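Chitin oligosaccharide binding protein NagB2 (Paenibacillus sp. FPU-7, PDB 7EHU) binds chitin oligosaccharides such as N,N'-diacetylchitobiose and N,N',N''-triacetylchitotriose as an extracellular solute-binding protein, probably delivering them to a membrane transporter. Local coordinates at residues R238-K243 with Q405-G410; I188-G193 with P250-L255; S31-H36 with P90-N95; L49-V54 with F66-V71; N308-G313 with K382-A387. One frame throughout, in Å; residues are numbered along the deposited sequence.

Interaction 1 (R238-K243 with Q405-G410); sequences RLKDLK and QELLGG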
# COMPACT_ATOMS: atom_id res chain seq x y z
N ARG A 238 -14.08 15.20 -8.28
CA ARG A 238 -13.79 15.65 -6.92
C ARG A 238 -12.28 15.77 -6.67
O ARG A 238 -11.84 16.70 -5.99
CB ARG A 238 -14.46 14.73 -5.91
CG ARG A 238 -15.99 14.83 -5.88
CD ARG A 238 -16.60 13.69 -5.10
NE ARG A 238 -18.03 13.54 -5.32
CZ ARG A 238 -18.99 13.93 -4.50
NH1 ARG A 238 -18.72 14.50 -3.33
NH2 ARG A 238 -20.24 13.70 -4.85
N LEU A 239 -11.49 14.81 -7.17
CA LEU A 239 -10.04 14.90 -7.01
C LEU A 239 -9.52 16.20 -7.62
O LEU A 239 -8.74 16.93 -7.00
CB LEU A 239 -9.37 13.71 -7.69
CG LEU A 239 -7.84 13.64 -7.62
CD1 LEU A 239 -7.33 13.49 -6.19
CD2 LEU A 239 -7.35 12.49 -8.48
N LYS A 240 -9.96 16.49 -8.84
CA LYS A 240 -9.57 17.74 -9.49
C LYS A 240 -10.02 18.95 -8.68
O LYS A 240 -9.26 19.90 -8.51
CB LYS A 240 -10.14 17.75 -10.91
CG LYS A 240 -9.80 18.95 -11.76
CD LYS A 240 -8.31 19.19 -11.86
CE LYS A 240 -7.98 20.36 -12.78
NZ LYS A 240 -6.52 20.58 -12.85
N ASP A 241 -11.24 18.90 -8.12
CA ASP A 241 -11.73 20.05 -7.35
C ASP A 241 -10.89 20.27 -6.10
O ASP A 241 -10.66 21.42 -5.71
CB ASP A 241 -13.21 19.89 -7.00
CG ASP A 241 -13.86 21.22 -6.59
OD1 ASP A 241 -13.92 22.14 -7.45
OD2 ASP A 241 -14.30 21.35 -5.43
N LEU A 242 -10.39 19.21 -5.47
CA LEU A 242 -9.53 19.39 -4.31
C LEU A 242 -8.26 20.16 -4.67
O LEU A 242 -7.75 20.95 -3.87
CB LEU A 242 -9.13 18.03 -3.74
CG LEU A 242 -10.21 17.19 -3.07
CD1 LEU A 242 -9.64 15.84 -2.70
CD2 LEU A 242 -10.78 17.88 -1.84
N LYS A 243 -7.70 19.88 -5.85
CA LYS A 243 -6.53 20.63 -6.31
C LYS A 243 -6.90 22.05 -6.70
O LYS A 243 -6.20 23.00 -6.32
CB LYS A 243 -5.89 19.88 -7.48
CG LYS A 243 -4.62 20.49 -8.10
CD LYS A 243 -3.39 20.38 -7.21
CE LYS A 243 -2.18 21.06 -7.84
NZ LYS A 243 -2.31 22.55 -7.92
N GLN A 405 -1.42 12.49 -12.62
CA GLN A 405 -0.43 13.56 -12.61
C GLN A 405 -0.80 14.63 -13.63
O GLN A 405 -0.74 15.83 -13.34
CB GLN A 405 0.96 12.98 -12.88
CG GLN A 405 1.55 12.21 -11.71
CD GLN A 405 2.85 11.54 -12.06
OE1 GLN A 405 3.07 11.11 -13.19
NE2 GLN A 405 3.75 11.46 -11.09
N GLU A 406 -1.23 14.20 -14.82
CA GLU A 406 -1.69 15.13 -15.85
C GLU A 406 -2.95 15.86 -15.41
O GLU A 406 -3.09 17.06 -15.68
CB GLU A 406 -1.94 14.35 -17.14
CG GLU A 406 -0.66 13.84 -17.76
CD GLU A 406 -0.88 12.82 -18.87
OE1 GLU A 406 0.11 12.22 -19.31
OE2 GLU A 406 -2.03 12.60 -19.28
N LEU A 407 -3.88 15.16 -14.75
CA LEU A 407 -5.08 15.81 -14.23
C LEU A 407 -4.70 16.93 -13.25
O LEU A 407 -5.22 18.05 -13.35
CB LEU A 407 -5.95 14.77 -13.53
CG LEU A 407 -7.26 15.26 -12.90
CD1 LEU A 407 -8.19 15.84 -13.93
CD2 LEU A 407 -7.97 14.14 -12.15
N LEU A 408 -3.83 16.62 -12.28
CA LEU A 408 -3.49 17.62 -11.28
C LEU A 408 -2.71 18.78 -11.88
O LEU A 408 -2.79 19.90 -11.38
CB LEU A 408 -2.70 17.00 -10.11
CG LEU A 408 -3.42 15.98 -9.22
CD1 LEU A 408 -2.67 15.77 -7.90
CD2 LEU A 408 -4.85 16.38 -8.99
N GLY A 409 -1.98 18.53 -12.97
CA GLY A 409 -1.28 19.56 -13.72
C GLY A 409 -2.09 20.30 -14.76
O GLY A 409 -1.55 21.19 -15.43
N GLY A 410 -3.37 19.96 -14.94
CA GLY A 410 -4.24 20.67 -15.85
C GLY A 410 -4.13 20.27 -17.30
O GLY A 410 -4.70 20.95 -18.16
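Lys240 and Leu407 carry the polar half of this helix-to-helix contact, in which a lysine from helix 230-244 reaches the C-terminal end of helix 394-408. The close-packed side is apolar: Leu239 CD2 meets Leu407 CD2 at 4.1 Å, while Leu408 turns its CD2 methyl to Lys243 CB at 4.0 Å. Leu239 also touches helix 197-212 and Leu407 touches helix 414-430, which places the two leucines inside a larger helical cluster.

Toward the surface the packing gives way to the long lysine chains. The Lys240 chain starts with CG anti to the backbone N (chi1 -178°), bends at chi2 and is extended from there. On the way its CD rests 3.9 Å from Leu407 CD1, and NZ then donates to Leu407 O at 2.9 Å, nearly along the C=O axis. The same oxygen accepts Gly410 N at 3.1 Å, one of the bonds of the Schellman motif that closes the helix, with Gly410 at positive phi. An alanine in place of Lys240 would probably leave Leu407 O with one donor fewer and take away the CG and CD contacts with Leu407 CD1. Lys243 is the looser of the two, its CE lying 3.8 Å from Leu408 O.

The chemistry implied is that of a positive group set at a helix C-terminus, where it is likely to be favoured by the helix dipole.

Interaction 2 (I188-G193 with P250-L255); sequences IALGGG and PNVLGL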
# COMPACT_ATOMS: atom_id res chain seq x y z
N ILE A 188 -4.05 19.39 2.71
CA ILE A 188 -3.72 18.00 2.41
C ILE A 188 -2.31 17.92 1.85
O ILE A 188 -2.03 18.46 0.77
CB ILE A 188 -4.71 17.37 1.41
CG1 ILE A 188 -6.16 17.48 1.88
CG2 ILE A 188 -4.34 15.91 1.15
CD1 ILE A 188 -7.19 17.17 0.82
N ALA A 189 -1.42 17.25 2.58
CA ALA A 189 -0.10 16.91 2.05
C ALA A 189 -0.20 15.78 1.05
O ALA A 189 -0.99 14.85 1.21
CB ALA A 189 0.81 16.48 3.20
N LEU A 190 0.62 15.84 0.00
CA LEU A 190 0.67 14.76 -0.96
C LEU A 190 1.94 14.98 -1.80
O LEU A 190 2.15 16.08 -2.34
CB LEU A 190 -0.56 14.82 -1.85
CG LEU A 190 -0.99 13.50 -2.51
CD1 LEU A 190 -2.44 13.64 -3.07
CD2 LEU A 190 -0.06 12.79 -3.39
N GLY A 191 2.79 13.97 -1.91
CA GLY A 191 3.92 13.98 -2.82
C GLY A 191 3.66 13.03 -3.96
O GLY A 191 3.70 11.82 -3.78
N GLY A 192 3.34 13.57 -5.14
CA GLY A 192 2.92 12.75 -6.26
C GLY A 192 3.67 13.02 -7.55
O GLY A 192 3.18 12.68 -8.63
N GLY A 193 4.86 13.61 -7.47
CA GLY A 193 5.65 13.93 -8.64
C GLY A 193 6.50 12.76 -9.10
O GLY A 193 6.42 11.65 -8.59
N PRO A 250 -0.21 22.71 -3.39
CA PRO A 250 0.06 23.11 -4.79
C PRO A 250 1.35 22.56 -5.33
O PRO A 250 1.51 22.56 -6.56
CB PRO A 250 0.12 24.65 -4.73
CG PRO A 250 0.40 24.97 -3.31
CD PRO A 250 -0.33 23.89 -2.52
N ASN A 251 2.29 22.13 -4.50
CA ASN A 251 3.51 21.56 -5.04
C ASN A 251 3.50 20.05 -5.09
O ASN A 251 4.57 19.43 -5.16
CB ASN A 251 4.74 22.07 -4.30
CG ASN A 251 6.00 22.01 -5.16
OD1 ASN A 251 5.95 22.03 -6.39
ND2 ASN A 251 7.14 21.98 -4.49
N VAL A 252 2.31 19.44 -5.11
CA VAL A 252 2.18 17.99 -5.18
C VAL A 252 3.05 17.39 -6.28
O VAL A 252 3.70 16.35 -6.08
CB VAL A 252 0.70 17.60 -5.33
CG1 VAL A 252 0.05 18.31 -6.51
CG2 VAL A 252 0.55 16.07 -5.46
N LEU A 253 3.08 18.01 -7.46
CA LEU A 253 3.82 17.42 -8.58
C LEU A 253 5.32 17.70 -8.49
O LEU A 253 6.08 17.11 -9.27
CB LEU A 253 3.26 17.88 -9.93
CG LEU A 253 1.79 17.53 -10.20
CD1 LEU A 253 1.37 18.02 -11.59
CD2 LEU A 253 1.53 16.03 -10.08
N GLY A 254 5.76 18.52 -7.54
CA GLY A 254 7.16 18.80 -7.33
C GLY A 254 7.77 18.04 -6.17
O GLY A 254 8.95 18.28 -5.84
N LEU A 255 7.02 17.14 -5.54
CA LEU A 255 7.47 16.45 -4.35
C LEU A 255 7.38 14.95 -4.54
O LEU A 255 6.42 14.45 -5.14
CB LEU A 255 6.57 16.82 -3.17
CG LEU A 255 6.65 18.29 -2.75
CD1 LEU A 255 5.48 18.61 -1.81
CD2 LEU A 255 7.97 18.61 -2.06
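Val252 and Gly192 meet in a short backbone-to-backbone contact, where the glycine-rich loop after strand 188-189 crosses the 3-10 turn 252-254 in the fold of the bacterial extracellular solute-binding proteins, members of the periplasmic-binding-protein clan. This turn lies in the loop between helices 230-244 and 257-265.

Two backbone hydrogen bonds join the loops. Gly192 N donates to Val252 O at 3.0 Å, and Gly193 N donates to Leu255 O at 2.9 Å. Both are fairly straight at the hydrogen, with angles of 161° and 162°, although each donor is tilted out of the plane of the carbonyl it uses. Consecutive amides of one loop thus take carbonyls from Val252 in the 3-10 turn and from Leu255 just beyond it.

Weaker C-H contacts lie beside these bonds. Val252 CA approaches Leu190 O at 3.4 Å, and Gly193 CA sits 3.3 Å from Leu253 O. The second approach explains the glycine: a CB at Gly193 would collide with that carbonyl oxygen. Gly192 is also closely fitted, since a side chain there would begin tight against Val252 CG2.

Apolar contact completes the set. Leu190 and Val252 lie side by side and point the same way. Val252 CG2 stands anti to the backbone N, and this is the methyl that meets Leu190 CD2, at 3.9 Å. Leu190 also packs on Ala199 and Ile200 of helix 197-212, and the carbonyl oxygen of Gly192 accepts a hydrogen bond from Gln405 NE2 of helix 394-408. Leu255 lays its CB 3.9 Å from Gly191 CA.

Interaction 3 (S31-H36 with P90-N95); sequences SLTLRH and PPQIFN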
# COMPACT_ATOMS: atom_id res chain seq x y z
N SER A 31 23.85 -19.48 -3.25
CA SER A 31 23.68 -18.04 -3.14
C SER A 31 22.27 -17.69 -3.57
O SER A 31 21.82 -18.10 -4.65
CB SER A 31 24.69 -17.29 -4.01
OG SER A 31 24.49 -15.88 -3.93
N LEU A 32 21.57 -16.92 -2.74
CA LEU A 32 20.20 -16.51 -3.02
C LEU A 32 20.14 -14.99 -2.98
O LEU A 32 20.68 -14.37 -2.05
CB LEU A 32 19.22 -17.08 -1.99
CG LEU A 32 19.11 -18.61 -1.99
CD1 LEU A 32 20.11 -19.22 -1.02
CD2 LEU A 32 17.70 -19.05 -1.63
N THR A 33 19.50 -14.38 -3.96
CA THR A 33 19.22 -12.96 -3.93
C THR A 33 17.87 -12.74 -3.27
O THR A 33 16.88 -13.40 -3.60
CB THR A 33 19.25 -12.37 -5.33
OG1 THR A 33 20.56 -12.58 -5.87
CG2 THR A 33 18.90 -10.87 -5.31
N LEU A 34 17.84 -11.80 -2.33
CA LEU A 34 16.64 -11.42 -1.59
C LEU A 34 16.35 -9.97 -1.95
O LEU A 34 17.03 -9.05 -1.46
CB LEU A 34 16.86 -11.62 -0.10
CG LEU A 34 15.61 -11.65 0.78
CD1 LEU A 34 15.99 -12.01 2.21
CD2 LEU A 34 14.84 -10.32 0.75
N ARG A 35 15.38 -9.78 -2.84
CA ARG A 35 14.94 -8.46 -3.28
C ARG A 35 13.95 -7.88 -2.27
O ARG A 35 12.90 -8.48 -2.01
CB ARG A 35 14.28 -8.59 -4.65
CG ARG A 35 13.56 -7.35 -5.16
CD ARG A 35 14.49 -6.20 -5.59
NE ARG A 35 15.54 -6.70 -6.44
CZ ARG A 35 15.39 -7.16 -7.68
NH1 ARG A 35 14.19 -7.17 -8.23
NH2 ARG A 35 16.42 -7.67 -8.34
N HIS A 36 14.27 -6.71 -1.73
CA HIS A 36 13.41 -6.05 -0.77
C HIS A 36 13.33 -4.57 -1.14
O HIS A 36 14.11 -4.06 -1.95
CB HIS A 36 13.93 -6.22 0.66
CG HIS A 36 15.20 -5.49 0.90
ND1 HIS A 36 15.23 -4.18 1.35
CD2 HIS A 36 16.49 -5.86 0.74
CE1 HIS A 36 16.48 -3.80 1.46
NE2 HIS A 36 17.27 -4.79 1.11
N PRO A 90 13.46 -14.23 -12.18
CA PRO A 90 13.30 -13.43 -10.95
C PRO A 90 14.37 -13.77 -9.94
O PRO A 90 14.99 -14.84 -10.01
CB PRO A 90 11.92 -13.85 -10.42
CG PRO A 90 11.74 -15.26 -10.93
CD PRO A 90 12.39 -15.26 -12.30
N PRO A 91 14.58 -12.91 -8.95
CA PRO A 91 15.37 -13.31 -7.78
C PRO A 91 14.73 -14.51 -7.10
O PRO A 91 13.57 -14.85 -7.32
CB PRO A 91 15.26 -12.07 -6.87
CG PRO A 91 14.85 -10.96 -7.74
CD PRO A 91 13.96 -11.59 -8.77
N GLN A 92 15.49 -15.15 -6.21
CA GLN A 92 14.96 -16.30 -5.49
C GLN A 92 13.85 -15.90 -4.52
O GLN A 92 12.89 -16.66 -4.34
CB GLN A 92 16.09 -17.01 -4.74
CG GLN A 92 17.02 -17.84 -5.62
CD GLN A 92 18.20 -17.07 -6.15
OE1 GLN A 92 18.28 -15.84 -6.09
NE2 GLN A 92 19.21 -17.80 -6.56
N ILE A 93 13.98 -14.73 -3.88
CA ILE A 93 13.04 -14.18 -2.91
C ILE A 93 12.82 -12.72 -3.29
O ILE A 93 13.79 -12.02 -3.58
CB ILE A 93 13.60 -14.24 -1.47
CG1 ILE A 93 13.95 -15.67 -1.06
CG2 ILE A 93 12.59 -13.63 -0.50
CD1 ILE A 93 14.87 -15.74 0.16
N PHE A 94 11.57 -12.26 -3.28
CA PHE A 94 11.32 -10.89 -3.72
C PHE A 94 10.04 -10.33 -3.13
O PHE A 94 9.03 -11.03 -3.03
CB PHE A 94 11.24 -10.78 -5.27
CG PHE A 94 10.49 -11.93 -5.89
CD1 PHE A 94 9.11 -11.89 -6.04
CD2 PHE A 94 11.16 -13.08 -6.29
CE1 PHE A 94 8.43 -12.99 -6.54
CE2 PHE A 94 10.48 -14.16 -6.80
CZ PHE A 94 9.13 -14.11 -6.95
N ASN A 95 10.07 -9.03 -2.84
CA ASN A 95 8.85 -8.33 -2.47
C ASN A 95 7.88 -8.37 -3.66
O ASN A 95 8.25 -8.05 -4.79
CB ASN A 95 9.18 -6.89 -2.09
CG ASN A 95 7.95 -6.13 -1.65
OD1 ASN A 95 7.27 -5.50 -2.45
ND2 ASN A 95 7.68 -6.14 -0.36
O HOH W 1 21.64 -16.37 -7.23
O HOH W 2 19.26 -13.84 -8.66
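Gln92 reaches back from the loop just before strand 93-97 to the backbone N of Thr33, and its path can be followed atom by atom. Its CB lies 4.1 Å from Leu32 CD2, the two side chains crossing at about a right angle. CG stands anti to the carbonyl carbon (chi1 -75°), and the bend at chi2 carries CD to 3.8 Å from Leu32 CA. At the tip OE1 accepts Thr33 N at 2.9 Å, the donor standing above the carbonyl plane. NE2 donates to a water that in turn donates to Ser31 O, and it also hydrogen-bonds Glu328 OE2 of helix 326-339.

The glutamine thus continues, with a side chain, the parallel pairing of strands 30-36 and 93-97 in the sheet of the solute-binding fold. Beyond it the backbones take over: Ile93 N donates to Thr33 O, Arg35 N to Ile93 O at 2.8 Å, and Asn95 N to Arg35 O.

On the face bearing Leu34 and Ile93, Leu34 CG touches Ile93 CG2 at 3.8 Å. On the other face Pro91 CG lies over the Arg35 guanidinium, offset toward its rim and 3.5 Å above the plane, while salt bridges to Asp69 and Glu84 hold that group.

Interaction 4 (L49-V54 with F66-V71); sequences LLEKVV and FKLDGV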
# COMPACT_ATOMS: atom_id res chain seq x y z
N LEU A 49 15.43 -5.73 10.86
CA LEU A 49 14.73 -6.95 11.23
C LEU A 49 14.91 -8.03 10.17
O LEU A 49 15.15 -9.20 10.49
CB LEU A 49 13.25 -6.63 11.42
CG LEU A 49 12.35 -7.73 11.96
CD1 LEU A 49 12.85 -8.23 13.30
CD2 LEU A 49 10.93 -7.22 12.09
N LEU A 50 14.83 -7.64 8.89
CA LEU A 50 15.08 -8.57 7.80
C LEU A 50 16.49 -9.14 7.89
O LEU A 50 16.69 -10.35 7.71
CB LEU A 50 14.86 -7.86 6.47
CG LEU A 50 15.07 -8.70 5.21
CD1 LEU A 50 14.05 -9.85 5.10
CD2 LEU A 50 15.00 -7.80 3.97
N GLU A 51 17.48 -8.28 8.13
CA GLU A 51 18.87 -8.72 8.25
C GLU A 51 19.04 -9.69 9.41
O GLU A 51 19.79 -10.67 9.30
CB GLU A 51 19.80 -7.51 8.41
CG GLU A 51 19.97 -6.70 7.12
CD GLU A 51 20.66 -5.36 7.33
OE1 GLU A 51 20.85 -4.94 8.49
OE2 GLU A 51 20.99 -4.71 6.32
N LYS A 52 18.35 -9.43 10.53
CA LYS A 52 18.41 -10.35 11.67
C LYS A 52 17.89 -11.72 11.29
O LYS A 52 18.51 -12.75 11.61
CB LYS A 52 17.61 -9.77 12.84
CG LYS A 52 17.69 -10.62 14.08
CD LYS A 52 17.18 -9.91 15.33
CE LYS A 52 15.68 -9.95 15.47
NZ LYS A 52 15.28 -9.61 16.89
N VAL A 53 16.76 -11.77 10.56
CA VAL A 53 16.19 -13.04 10.14
C VAL A 53 17.13 -13.75 9.17
O VAL A 53 17.32 -14.97 9.25
CB VAL A 53 14.80 -12.79 9.50
CG1 VAL A 53 14.32 -14.00 8.75
CG2 VAL A 53 13.79 -12.38 10.55
N VAL A 54 17.74 -12.99 8.25
CA VAL A 54 18.68 -13.56 7.29
C VAL A 54 19.89 -14.16 7.99
O VAL A 54 20.33 -15.27 7.65
CB VAL A 54 19.07 -12.49 6.25
CG1 VAL A 54 20.32 -12.91 5.47
CG2 VAL A 54 17.89 -12.23 5.31
N PHE A 66 22.73 -15.19 1.57
CA PHE A 66 21.70 -14.34 0.98
C PHE A 66 22.34 -13.02 0.56
O PHE A 66 23.07 -12.40 1.34
CB PHE A 66 20.56 -14.08 1.97
CG PHE A 66 19.76 -15.32 2.32
CD1 PHE A 66 20.22 -16.19 3.28
CD2 PHE A 66 18.57 -15.62 1.69
CE1 PHE A 66 19.51 -17.34 3.62
CE2 PHE A 66 17.84 -16.77 2.02
CZ PHE A 66 18.33 -17.63 2.99
N LYS A 67 22.09 -12.62 -0.67
CA LYS A 67 22.57 -11.35 -1.18
C LYS A 67 21.34 -10.39 -1.21
O LYS A 67 20.42 -10.56 -2.01
CB LYS A 67 23.53 -11.45 -2.37
CG LYS A 67 23.98 -10.01 -2.53
CD LYS A 67 23.00 -9.37 -3.45
CE LYS A 67 23.33 -7.99 -3.85
NZ LYS A 67 22.50 -7.14 -4.72
N LEU A 68 21.28 -9.45 -0.26
CA LEU A 68 20.16 -8.52 -0.19
C LEU A 68 20.29 -7.49 -1.29
O LEU A 68 21.37 -6.94 -1.52
CB LEU A 68 20.07 -7.85 1.18
CG LEU A 68 19.17 -8.58 2.20
CD1 LEU A 68 19.59 -10.01 2.40
CD2 LEU A 68 19.09 -7.80 3.53
N ASP A 69 19.20 -7.27 -2.02
CA ASP A 69 19.17 -6.30 -3.12
C ASP A 69 18.02 -5.35 -2.81
O ASP A 69 16.86 -5.66 -3.12
CB ASP A 69 18.98 -6.99 -4.45
CG ASP A 69 19.15 -6.05 -5.60
OD1 ASP A 69 20.15 -5.31 -5.60
OD2 ASP A 69 18.26 -5.98 -6.47
N GLY A 70 18.33 -4.20 -2.22
CA GLY A 70 17.31 -3.23 -1.87
C GLY A 70 17.04 -2.30 -3.03
O GLY A 70 17.97 -1.69 -3.56
N VAL A 71 15.78 -2.19 -3.41
CA VAL A 71 15.36 -1.40 -4.56
C VAL A 71 14.14 -0.57 -4.14
O VAL A 71 13.27 -1.08 -3.43
CB VAL A 71 15.01 -2.33 -5.74
CG1 VAL A 71 14.54 -1.57 -6.95
CG2 VAL A 71 16.23 -3.20 -6.11
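Val54 and Leu68 are the two knuckles of this contact, sliding past each other in opposite directions as helix 44-60 lies over strand 64-70. The segments run nearly antiparallel, at 166°, and their axes come no nearer than 10.6 Å, leaving the gap to be filled by side chains alone.

Leu68 is the main bump on the strand. Its forked end enters a hollow bounded by Leu50, Glu51 and Val54. One prong, CD1, rests 4.0 Å from Val54 CG2. The other, CD2, faces two residues of the helix: it meets Leu50 CD2 tip to tip at 4.1 Å and lies 3.9 Å from the aliphatic CG of Glu51. Only the methylene part of that glutamate takes part, and Glu51 is solvent-exposed.

Val54 is the bump in return. Its CG1 stands anti to the backbone N (chi1 165°) and presses on the root of Phe66, 3.7 Å from CB and 3.9 Å from CD1, approaching the ring obliquely. Its two methyls are therefore divided between neighbours on the strand, CG1 for Phe66 and CG2 for Leu68, so that the valine fits between the two side chains that the strand sends toward the helix.

The inner surface continues onto strand 30-36, where Leu34 touches Val54, Leu32 touches Phe66 and His36 touches Leu50. Helices 326-339 and 342-352 also pack on the helix, the first through Leu50 and Val53, the second through Leu49 and Val53. The arrangement is that of a beta-alpha-beta crossover, strand 30-36, helix 44-60 and strand 64-70, with the connecting helix packed on the parallel strands it joins.

Interaction 5 (N308-G313 with K382-A387); sequences NLINGG and KAAFPA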
# COMPACT_ATOMS: atom_id res chain seq x y z
N ASN A 308 -18.97 3.95 4.40
CA ASN A 308 -18.47 3.19 5.55
C ASN A 308 -17.51 2.08 5.17
O ASN A 308 -17.31 1.15 5.94
CB ASN A 308 -19.60 2.69 6.43
CG ASN A 308 -20.40 3.82 6.96
OD1 ASN A 308 -19.86 4.63 7.71
ND2 ASN A 308 -21.67 3.90 6.60
N LEU A 309 -16.89 2.18 4.01
CA LEU A 309 -15.86 1.24 3.60
C LEU A 309 -14.48 1.82 3.88
O LEU A 309 -14.29 3.03 3.95
CB LEU A 309 -16.00 0.95 2.10
CG LEU A 309 -17.34 0.39 1.66
CD1 LEU A 309 -17.33 0.13 0.16
CD2 LEU A 309 -17.67 -0.90 2.39
N ILE A 310 -13.50 0.93 4.02
CA ILE A 310 -12.12 1.36 4.19
C ILE A 310 -11.23 0.59 3.23
O ILE A 310 -11.38 -0.63 3.08
CB ILE A 310 -11.65 1.26 5.65
CG1 ILE A 310 -10.30 1.97 5.86
CG2 ILE A 310 -11.60 -0.19 6.11
CD1 ILE A 310 -9.92 2.12 7.32
N ASN A 311 -10.34 1.28 2.55
CA ASN A 311 -9.38 0.59 1.70
C ASN A 311 -8.42 -0.20 2.58
O ASN A 311 -7.80 0.38 3.48
CB ASN A 311 -8.63 1.64 0.88
CG ASN A 311 -7.57 1.08 -0.07
OD1 ASN A 311 -6.57 1.75 -0.31
ND2 ASN A 311 -7.79 -0.09 -0.66
N GLY A 312 -8.28 -1.50 2.34
CA GLY A 312 -7.33 -2.28 3.12
C GLY A 312 -7.33 -3.72 2.69
O GLY A 312 -8.15 -4.16 1.88
N GLY A 313 -6.39 -4.45 3.27
CA GLY A 313 -6.21 -5.86 2.94
C GLY A 313 -4.82 -6.32 3.34
O GLY A 313 -4.12 -5.65 4.09
N LYS A 382 -17.89 -0.86 7.62
CA LYS A 382 -18.76 -1.94 7.18
C LYS A 382 -17.94 -3.09 6.59
O LYS A 382 -18.22 -4.26 6.85
CB LYS A 382 -19.74 -1.39 6.13
CG LYS A 382 -20.58 -2.41 5.36
CD LYS A 382 -21.44 -1.70 4.31
CE LYS A 382 -22.62 -2.56 3.85
NZ LYS A 382 -23.77 -1.72 3.37
N ALA A 383 -16.92 -2.75 5.81
CA ALA A 383 -16.09 -3.73 5.11
C ALA A 383 -14.87 -3.00 4.56
O ALA A 383 -14.83 -1.77 4.52
CB ALA A 383 -16.85 -4.39 3.97
N ALA A 384 -13.90 -3.78 4.12
CA ALA A 384 -12.74 -3.26 3.41
C ALA A 384 -12.85 -3.55 1.91
O ALA A 384 -13.60 -4.44 1.49
CB ALA A 384 -11.44 -3.86 3.94
N PHE A 385 -12.11 -2.79 1.12
CA PHE A 385 -11.95 -3.06 -0.29
C PHE A 385 -10.47 -3.01 -0.64
O PHE A 385 -9.72 -2.19 -0.08
CB PHE A 385 -12.73 -2.07 -1.18
CG PHE A 385 -12.37 -0.62 -1.00
CD1 PHE A 385 -13.02 0.15 -0.04
CD2 PHE A 385 -11.42 -0.02 -1.81
CE1 PHE A 385 -12.72 1.49 0.10
CE2 PHE A 385 -11.12 1.31 -1.67
CZ PHE A 385 -11.77 2.07 -0.72
N PRO A 386 -10.01 -3.86 -1.54
CA PRO A 386 -8.59 -3.87 -1.90
C PRO A 386 -8.22 -2.64 -2.72
O PRO A 386 -9.07 -1.93 -3.26
CB PRO A 386 -8.46 -5.15 -2.74
CG PRO A 386 -9.79 -5.27 -3.39
CD PRO A 386 -10.79 -4.82 -2.35
N ALA A 387 -6.92 -2.39 -2.81
CA ALA A 387 -6.44 -1.35 -3.71
C ALA A 387 -6.73 -1.74 -5.16
O ALA A 387 -6.67 -2.91 -5.54
CB ALA A 387 -4.95 -1.12 -3.53
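Asn311 and Phe385 meet where strand 309-320 takes strand 383-385 as a parallel neighbour, the two short segments crossing at -59°.

Backbone hydrogen bonds set the register. Lys382 N donates to Asn308 O at 2.7 Å, Ile310 N to Ala383 O at 3.1 Å, and Phe385 N to Ile310 O at 3.0 Å. Farther along, Phe385 O is gripped by two donors. Gly312 N and Asn311 ND2 both reach it at 2.9 Å, from opposite faces of its plane. CG of Asn311 stands anti to the backbone N (chi1 180°), and its amide lies nearly coplanar with the acceptor, turned only 20° from the plane of the Phe385 ring.

The aromatic contact is with backbone as much as side chain. One face of the Phe385 ring is covered by Asn311, whose CA sits 3.6 Å above it over the centre, while Leu309 CB comes to the ring edge 3.8 Å from CD1. An alanine in place of Phe385 would probably leave Asn311 without the surface beneath its CA and CB and open a gap beside Leu309.

Beside the ring, further apolar contact comes from Leu309 CD2 on Ala383 CB at 3.9 Å. The ring itself is lodged against Ser206 and Val209 of helix 197-212.

Ala387, two residues past the ring, belongs to the glycan pocket and touches a bound N-acetylglucosamine. By their chemistry, a doubly held carbonyl and a ring laid against the neighbouring backbone would be expected to hold the chain on its course toward the sugar site.

Overall arrangement
Along the chain interactions 3 and 4 come first, interaction 4 nested inside the loop that interaction 3 closes. Their centres are about 9 Å apart: strands 30-36 of interaction 3 and 64-70 of interaction 4 are parallel neighbours, joined by a probable backbone hydrogen bond between Leu32 and Lys67 and by the Arg35-Asp69 salt bridge. Interactions 1 and 2 form a second pair, centres about 11 Å apart, linked through Gln405 and Gly192. The centres of interactions 1 and 3 are about 38 Å apart, on opposite sides of the chain's centre. Interaction 5 sits nearest that centre, beside the bound sugar. Interactions 2 to 5 reach one sheet, consistent with a two-lobed protein holding its ligand between the lobes.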